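Local coordinates for protein nitrite transporter NirC (Salmonella enterica subsp. enterica serovar Typhimurium, PDB 4FC4) that carries nitrite into and out of the cell across the cytoplasmic membrane, as a pentameric channel of the formate/nitrite transporter family, at residues Leu207-His212 with Tyr217-Ile222; Leu44-Gly49 with Thr135-Ser140. All coordinates share one frame; numbering follows the deposited sequence.

Overall arrangement
Both contacts lie on the same side of the chain's centre, with their own centres about 14 Å apart. They share no helix, yet they touch: Ser-208 of contact 1 packs against Val-138 and His-139 of contact 2. Contact 1 is local. It joins the end of helix 198-209 to the start of helix 219-248 across the loop between them, and it is partly on the surface. Contact 2 is long-range and buried. It joins helix 24-51 to the start of helix 137-147. Aromatic rings and an N-cap threonine mark contact 1. Aliphatic branches around one phenylalanine, beside an N-cap serine, make up contact 2.

Contact 1: Leu207-His212 with Tyr217-Ile222; sequences LSWFGH and YTLAGI
Trp-209 meets Tyr-217 at the last turn of helix 198-209. Tyr-217 CE2 comes to the edge of the indole, 3.6 Å from Trp-209 CE3. The carbonyl of the same tyrosine also lies at this edge and in the indole plane, with Tyr-217 O 3.8 Å from Trp-209 CZ3. Leu-219 lies over one face of the indole, near its rim. Its branch carbon CG sits 4.1 Å from Trp-209 CH2. On the tyrosine side, Ser-208 OG stands over one ring face, 3.8 Å from Tyr-217 CE2. This is packing.

Trp-209 CG lies anti to the backbone N (chi1 -171°), which turns the indole out toward the start of the next helix. The phenol oxygen of Tyr-217 hydrogen-bonds to the carbonyl oxygen of Phe-205, one turn back from Trp-209. This holds the tyrosine ring beside helix 198-209. His-213, in the connecting loop, stacks on the indole.

Thr-218 is the N-cap of helix 219-248. Its OG1 accepts from Gly-221 N at 2.9 Å, nearly straight at 172°. The cap marks the start of the helix, and Leu-219 follows directly.

Two consecutive helices of the formate/nitrite transporter fold are thus joined at their ends, mainly by ring and aliphatic packing. Hydrogen bonds add to it: the tyrosine hydroxyl ties the loop back to the first helix, and the threonine caps the second.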
ATOM      1  N   LEU B 207      -7.961  30.659  -2.140  1.00 43.81           N
ATOM      2  CA  LEU B 207      -8.192  30.381  -0.730  1.00 44.60           C
ATOM      3  C   LEU B 207      -7.611  31.460   0.196  1.00 48.12           C
ATOM      4  O   LEU B 207      -8.288  31.948   1.096  1.00 51.71           O
ATOM      5  CB  LEU B 207      -7.537  29.044  -0.381  1.00 44.29           C
ATOM      6  CG  LEU B 207      -8.216  27.774  -0.880  1.00 41.03           C
ATOM      7  CD1 LEU B 207      -7.341  26.606  -0.480  1.00 44.75           C
ATOM      8  CD2 LEU B 207      -9.654  27.644  -0.341  1.00 42.46           C
ATOM      9  N   SER B 208      -6.351  31.834  -0.001  1.00 49.36           N
ATOM     10  CA  SER B 208      -5.828  32.915   0.790  1.00 51.22           C
ATOM     11  C   SER B 208      -6.575  34.225   0.486  1.00 54.54           C
ATOM     12  O   SER B 208      -6.887  35.018   1.409  1.00 60.22           O
ATOM     13  CB  SER B 208      -4.317  33.069   0.626  1.00 49.75           C
ATOM     14  OG  SER B 208      -3.896  34.110   1.488  1.00 51.53           O
ATOM     15  N   TRP B 209      -6.901  34.448  -0.787  1.00 54.67           N
ATOM     16  CA  TRP B 209      -7.597  35.690  -1.182  1.00 55.46           C
ATOM     17  C   TRP B 209      -8.927  35.837  -0.493  1.00 57.95           C
ATOM     18  O   TRP B 209      -9.272  36.940  -0.029  1.00 58.79           O
ATOM     19  CB  TRP B 209      -7.767  35.792  -2.702  1.00 54.11           C
ATOM     20  CG  TRP B 209      -8.274  37.147  -3.136  1.00 55.97           C
ATOM     21  CD1 TRP B 209      -9.518  37.452  -3.682  1.00 56.10           C
ATOM     22  CD2 TRP B 209      -7.567  38.444  -3.050  1.00 58.75           C
ATOM     23  NE1 TRP B 209      -9.634  38.804  -3.940  1.00 59.66           N
ATOM     24  CE2 TRP B 209      -8.506  39.462  -3.590  1.00 61.64           C
ATOM     25  CE3 TRP B 209      -6.301  38.854  -2.607  1.00 59.85           C
ATOM     26  CZ2 TRP B 209      -8.169  40.817  -3.672  1.00 60.98           C
ATOM     27  CZ3 TRP B 209      -5.973  40.225  -2.701  1.00 61.43           C
ATOM     28  CH2 TRP B 209      -6.892  41.178  -3.222  1.00 60.89           C
ATOM     29  N   PHE B 210      -9.686  34.730  -0.406  1.00 55.47           N
ATOM     30  CA  PHE B 210     -11.014  34.782   0.207  1.00 53.86           C
ATOM     31  C   PHE B 210     -10.923  34.730   1.735  1.00 55.33           C
ATOM     32  O   PHE B 210     -11.922  34.755   2.410  1.00 56.54           O
ATOM     33  CB  PHE B 210     -11.938  33.649  -0.288  1.00 52.63           C
ATOM     34  CG  PHE B 210     -12.159  33.620  -1.789  1.00 53.43           C
ATOM     35  CD1 PHE B 210     -12.378  34.806  -2.520  1.00 53.88           C
ATOM     36  CD2 PHE B 210     -12.180  32.383  -2.471  1.00 49.24           C
ATOM     37  CE1 PHE B 210     -12.553  34.761  -3.899  1.00 57.43           C
ATOM     38  CE2 PHE B 210     -12.381  32.327  -3.840  1.00 50.13           C
ATOM     39  CZ  PHE B 210     -12.573  33.516  -4.564  1.00 55.08           C
ATOM     40  N   GLY B 211      -9.736  34.642   2.296  1.00 53.23           N
ATOM     41  CA  GLY B 211      -9.633  34.508   3.735  1.00 56.70           C
ATOM     42  C   GLY B 211      -9.016  35.752   4.306  1.00 59.82           C
ATOM     43  O   GLY B 211      -8.930  36.772   3.614  1.00 62.45           O
ATOM     44  N   HIS B 212      -8.566  35.632   5.544  1.00 58.40           N
ATOM     45  CA  HIS B 212      -8.032  36.714   6.306  1.00 61.30           C
ATOM     46  C   HIS B 212      -6.550  36.791   5.976  1.00 63.88           C
ATOM     47  O   HIS B 212      -5.696  36.444   6.798  1.00 68.81           O
ATOM     48  CB  HIS B 212      -8.320  36.384   7.772  1.00 65.32           C
ATOM     49  CG  HIS B 212      -7.987  37.492   8.771  1.00 75.97           C
ATOM     50  ND1 HIS B 212      -8.257  38.794   8.549  1.00 81.01           N
ATOM     51  CD2 HIS B 212      -7.409  37.425  10.061  1.00 75.15           C
ATOM     52  CE1 HIS B 212      -7.858  39.517   9.619  1.00 84.35           C
ATOM     53  NE2 HIS B 212      -7.340  38.670  10.535  1.00 80.49           N
ATOM     54  N   TYR B 217      -0.286  40.866   0.766  1.00 62.51           N
ATOM     55  CA  TYR B 217      -0.729  39.849  -0.212  1.00 61.73           C
ATOM     56  C   TYR B 217      -1.655  40.502  -1.225  1.00 62.53           C
ATOM     57  O   TYR B 217      -2.759  40.920  -0.857  1.00 62.25           O
ATOM     58  CB  TYR B 217      -1.526  38.756   0.515  1.00 58.22           C
ATOM     59  CG  TYR B 217      -2.024  37.635  -0.366  1.00 56.54           C
ATOM     60  CD1 TYR B 217      -1.129  36.682  -0.879  1.00 55.92           C
ATOM     61  CD2 TYR B 217      -3.383  37.491  -0.659  1.00 55.37           C
ATOM     62  CE1 TYR B 217      -1.560  35.647  -1.688  1.00 54.16           C
ATOM     63  CE2 TYR B 217      -3.835  36.458  -1.474  1.00 51.74           C
ATOM     64  CZ  TYR B 217      -2.922  35.518  -1.978  1.00 52.95           C
ATOM     65  OH  TYR B 217      -3.301  34.446  -2.788  1.00 45.04           O
ATOM     66  N   THR B 218      -1.220  40.572  -2.488  1.00 61.97           N
ATOM     67  CA  THR B 218      -1.917  41.405  -3.512  1.00 64.08           C
ATOM     68  C   THR B 218      -2.165  40.637  -4.822  1.00 61.74           C
ATOM     69  O   THR B 218      -1.544  39.582  -5.051  1.00 60.45           O
ATOM     70  CB  THR B 218      -1.102  42.658  -3.887  1.00 63.76           C
ATOM     71  OG1 THR B 218      -0.057  42.241  -4.773  1.00 62.33           O
ATOM     72  CG2 THR B 218      -0.528  43.378  -2.644  1.00 61.06           C
ATOM     73  N   LEU B 219      -3.039  41.160  -5.679  1.00 58.39           N
ATOM     74  CA  LEU B 219      -3.307  40.484  -6.953  1.00 61.54           C
ATOM     75  C   LEU B 219      -2.084  40.521  -7.863  1.00 62.04           C
ATOM     76  O   LEU B 219      -1.835  39.586  -8.648  1.00 57.23           O
ATOM     77  CB  LEU B 219      -4.479  41.100  -7.686  1.00 63.10           C
ATOM     78  CG  LEU B 219      -5.902  40.954  -7.198  1.00 66.37           C
ATOM     79  CD1 LEU B 219      -6.602  42.296  -7.397  1.00 69.31           C
ATOM     80  CD2 LEU B 219      -6.593  39.828  -7.972  1.00 68.15           C
ATOM     81  N   ALA B 220      -1.326  41.614  -7.763  1.00 65.99           N
ATOM     82  CA  ALA B 220      -0.029  41.717  -8.428  1.00 66.96           C
ATOM     83  C   ALA B 220       0.949  40.591  -7.950  1.00 64.65           C
ATOM     84  O   ALA B 220       1.580  39.922  -8.781  1.00 65.03           O
ATOM     85  CB  ALA B 220       0.548  43.109  -8.253  1.00 65.87           C
ATOM     86  N   GLY B 221       1.020  40.336  -6.644  1.00 61.33           N
ATOM     87  CA  GLY B 221       1.754  39.170  -6.146  1.00 60.85           C
ATOM     88  C   GLY B 221       1.294  37.848  -6.738  1.00 60.44           C
ATOM     89  O   GLY B 221       2.127  36.998  -7.148  1.00 61.10           O
ATOM     90  N   ILE B 222      -0.030  37.649  -6.786  1.00 58.08           N
ATOM     91  CA  ILE B 222      -0.573  36.407  -7.354  1.00 56.54           C
ATOM     92  C   ILE B 222      -0.207  36.280  -8.845  1.00 55.73           C
ATOM     93  O   ILE B 222       0.294  35.253  -9.273  1.00 52.19           O
ATOM     94  CB  ILE B 222      -2.084  36.250  -7.127  1.00 57.13           C
ATOM     95  CG1 ILE B 222      -2.374  36.088  -5.630  1.00 54.38           C
ATOM     96  CG2 ILE B 222      -2.595  35.020  -7.885  1.00 56.94           C
ATOM     97  CD1 ILE B 222      -3.824  36.287  -5.230  1.00 51.78           C
TER

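Contact 2: Leu44-Gly49 with Thr135-Ser140; sequences LIFTLG and TSIVHS
Ile-137 holds CG1 between its backbone N and carbonyl carbon (chi1 67°), and the rest of the chain extends CD1 toward helix 24-51. Phe-46 has CG anti to its carbonyl carbon (chi1 -79°), and its ring reaches out to meet this arm. Ile-137 CD1 lies 3.8 Å from Phe-46 CD2. The same methyl reaches past the ring to the backbone of the next turn, 3.6 Å from Gly-49 C. Gly-49 has no side chain, so the methyl can come this close to the main chain.

Val-138 adds a second aliphatic group. Its CG2 is 3.9 Å from Phe-46 CD2 and also touches CB of the phenylalanine. The ring therefore meets neighbouring branches of two consecutive residues. Leu-204 and Met-61 pack on Phe-46 as well, from helices 198-209 and 57-63.

Ser-136 is the N-cap of helix 137-147. Its OG accepts from Val-138 N at 3.1 Å, a bent bond of 139°, and also bonds to Leu-130 O.

Residues 44-47 belong to a predicted transmembrane helix. Leu-44, Thr-47 and Leu-48 pack on Ala-192 of a second subunit, so helix 24-51 lies between that subunit and helix 137-147. The contact itself is apolar and buried. At its border the first N-H groups of helix 137-147 are taken up: Ser-136 caps Val-138 N, and Asn-50 OD1 bonds to Ile-137 N, tying the two helices together.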
ATOM      1  N   LEU B  44      -7.029  19.472   0.853  1.00 36.65           N
ATOM      2  CA  LEU B  44      -6.722  18.310   1.697  1.00 37.08           C
ATOM      3  C   LEU B  44      -5.369  18.531   2.379  1.00 38.19           C
ATOM      4  O   LEU B  44      -5.227  18.418   3.603  1.00 38.81           O
ATOM      5  CB  LEU B  44      -6.710  17.002   0.894  1.00 32.24           C
ATOM      6  CG  LEU B  44      -6.075  15.792   1.628  1.00 35.04           C
ATOM      7  CD1 LEU B  44      -6.692  15.567   3.021  1.00 30.70           C
ATOM      8  CD2 LEU B  44      -6.266  14.533   0.777  1.00 35.16           C
ATOM      9  N   ILE B  45      -4.367  18.897   1.595  1.00 40.27           N
ATOM     10  CA  ILE B  45      -3.008  18.824   2.153  1.00 38.98           C
ATOM     11  C   ILE B  45      -2.729  20.057   2.999  1.00 40.28           C
ATOM     12  O   ILE B  45      -2.012  19.981   3.953  1.00 41.45           O
ATOM     13  CB  ILE B  45      -1.929  18.634   1.074  1.00 37.40           C
ATOM     14  CG1 ILE B  45      -1.908  19.855   0.126  1.00 35.33           C
ATOM     15  CG2 ILE B  45      -2.136  17.317   0.318  1.00 34.68           C
ATOM     16  CD1 ILE B  45      -0.616  19.950  -0.680  1.00 35.02           C
ATOM     17  N   PHE B  46      -3.334  21.190   2.675  1.00 43.26           N
ATOM     18  CA  PHE B  46      -3.247  22.335   3.594  1.00 42.50           C
ATOM     19  C   PHE B  46      -4.014  22.151   4.904  1.00 41.81           C
ATOM     20  O   PHE B  46      -3.564  22.606   5.920  1.00 41.85           O
ATOM     21  CB  PHE B  46      -3.575  23.624   2.875  1.00 38.77           C
ATOM     22  CG  PHE B  46      -2.432  24.106   2.082  1.00 40.76           C
ATOM     23  CD1 PHE B  46      -2.103  23.468   0.862  1.00 41.07           C
ATOM     24  CD2 PHE B  46      -1.585  25.126   2.585  1.00 42.32           C
ATOM     25  CE1 PHE B  46      -0.984  23.865   0.122  1.00 39.75           C
ATOM     26  CE2 PHE B  46      -0.486  25.541   1.842  1.00 44.08           C
ATOM     27  CZ  PHE B  46      -0.198  24.915   0.602  1.00 44.94           C
ATOM     28  N   THR B  47      -5.142  21.449   4.890  1.00 37.96           N
ATOM     29  CA  THR B  47      -5.811  21.097   6.119  1.00 37.68           C
ATOM     30  C   THR B  47      -4.892  20.241   6.971  1.00 40.92           C
ATOM     31  O   THR B  47      -4.777  20.448   8.178  1.00 45.78           O
ATOM     32  CB  THR B  47      -7.129  20.353   5.786  1.00 38.96           C
ATOM     33  OG1 THR B  47      -7.866  21.213   4.877  1.00 45.56           O
ATOM     34  CG2 THR B  47      -7.994  20.091   7.045  1.00 33.23           C
ATOM     35  N   LEU B  48      -4.220  19.279   6.363  1.00 38.74           N
ATOM     36  CA  LEU B  48      -3.421  18.393   7.144  1.00 39.84           C
ATOM     37  C   LEU B  48      -2.175  19.111   7.665  1.00 44.06           C
ATOM     38  O   LEU B  48      -1.827  18.987   8.852  1.00 46.31           O
ATOM     39  CB  LEU B  48      -3.072  17.133   6.337  1.00 40.17           C
ATOM     40  CG  LEU B  48      -4.286  16.254   5.924  1.00 38.79           C
ATOM     41  CD1 LEU B  48      -3.802  15.112   5.014  1.00 39.21           C
ATOM     42  CD2 LEU B  48      -5.000  15.690   7.142  1.00 35.24           C
ATOM     43  N   GLY B  49      -1.511  19.846   6.775  1.00 43.32           N
ATOM     44  CA  GLY B  49      -0.254  20.514   7.086  1.00 43.51           C
ATOM     45  C   GLY B  49      -0.484  21.544   8.141  1.00 45.63           C
ATOM     46  O   GLY B  49       0.369  21.732   9.003  1.00 53.08           O
ATOM     47  N   THR B 135      -2.867  33.329  10.997  1.00 58.52           N
ATOM     48  CA  THR B 135      -1.745  32.441  11.137  1.00 58.82           C
ATOM     49  C   THR B 135      -1.768  31.184  10.249  1.00 57.74           C
ATOM     50  O   THR B 135      -0.749  30.499  10.169  1.00 58.66           O
ATOM     51  CB  THR B 135      -1.551  32.009  12.584  1.00 61.48           C
ATOM     52  OG1 THR B 135      -0.356  31.242  12.625  1.00 67.39           O
ATOM     53  CG2 THR B 135      -2.696  31.134  13.051  1.00 58.35           C
ATOM     54  N   SER B 136      -2.912  30.882   9.619  1.00 53.87           N
ATOM     55  CA  SER B 136      -3.039  29.754   8.729  1.00 52.78           C
ATOM     56  C   SER B 136      -1.893  29.616   7.698  1.00 53.69           C
ATOM     57  O   SER B 136      -1.499  30.613   7.023  1.00 53.62           O
ATOM     58  CB  SER B 136      -4.376  29.822   7.977  1.00 51.29           C
ATOM     59  OG  SER B 136      -4.432  28.890   6.861  1.00 47.44           O
ATOM     60  N   ILE B 137      -1.444  28.371   7.504  1.00 46.90           N
ATOM     61  CA  ILE B 137      -0.387  28.122   6.530  1.00 46.93           C
ATOM     62  C   ILE B 137      -0.796  28.475   5.104  1.00 46.04           C
ATOM     63  O   ILE B 137       0.076  28.724   4.272  1.00 49.28           O
ATOM     64  CB  ILE B 137       0.270  26.699   6.618  1.00 44.16           C
ATOM     65  CG1 ILE B 137      -0.691  25.571   6.227  1.00 41.15           C
ATOM     66  CG2 ILE B 137       0.825  26.482   8.030  1.00 47.12           C
ATOM     67  CD1 ILE B 137       0.038  24.245   5.868  1.00 38.95           C
ATOM     68  N   VAL B 138      -2.098  28.473   4.829  1.00 45.90           N
ATOM     69  CA  VAL B 138      -2.634  28.970   3.557  1.00 45.91           C
ATOM     70  C   VAL B 138      -2.130  30.390   3.343  1.00 45.81           C
ATOM     71  O   VAL B 138      -1.639  30.711   2.258  1.00 49.20           O
ATOM     72  CB  VAL B 138      -4.206  28.865   3.472  1.00 47.29           C
ATOM     73  CG1 VAL B 138      -4.853  29.859   2.504  1.00 44.58           C
ATOM     74  CG2 VAL B 138      -4.667  27.449   3.101  1.00 43.86           C
ATOM     75  N   HIS B 139      -2.195  31.234   4.367  1.00 47.91           N
ATOM     76  CA  HIS B 139      -1.689  32.639   4.219  1.00 48.46           C
ATOM     77  C   HIS B 139      -0.195  32.789   4.179  1.00 48.52           C
ATOM     78  O   HIS B 139       0.310  33.544   3.333  1.00 52.07           O
ATOM     79  CB  HIS B 139      -2.314  33.579   5.226  1.00 46.06           C
ATOM     80  CG  HIS B 139      -3.798  33.536   5.191  1.00 48.35           C
ATOM     81  ND1 HIS B 139      -4.547  33.345   6.290  1.00 49.66           N
ATOM     82  CD2 HIS B 139      -4.676  33.550   4.108  1.00 48.89           C
ATOM     83  CE1 HIS B 139      -5.846  33.291   5.935  1.00 50.46           C
ATOM     84  NE2 HIS B 139      -5.924  33.423   4.601  1.00 49.91           N
ATOM     85  N   SER B 140       0.538  32.063   5.029  1.00 44.63           N
ATOM     86  CA  SER B 140       1.971  32.250   5.031  1.00 45.15           C
ATOM     87  C   SER B 140       2.603  31.599   3.783  1.00 45.31           C
ATOM     88  O   SER B 140       3.533  32.144   3.177  1.00 45.68           O
ATOM     89  CB  SER B 140       2.586  31.801   6.335  1.00 44.20           C
ATOM     90  OG  SER B 140       2.278  30.456   6.574  1.00 44.81           O
TER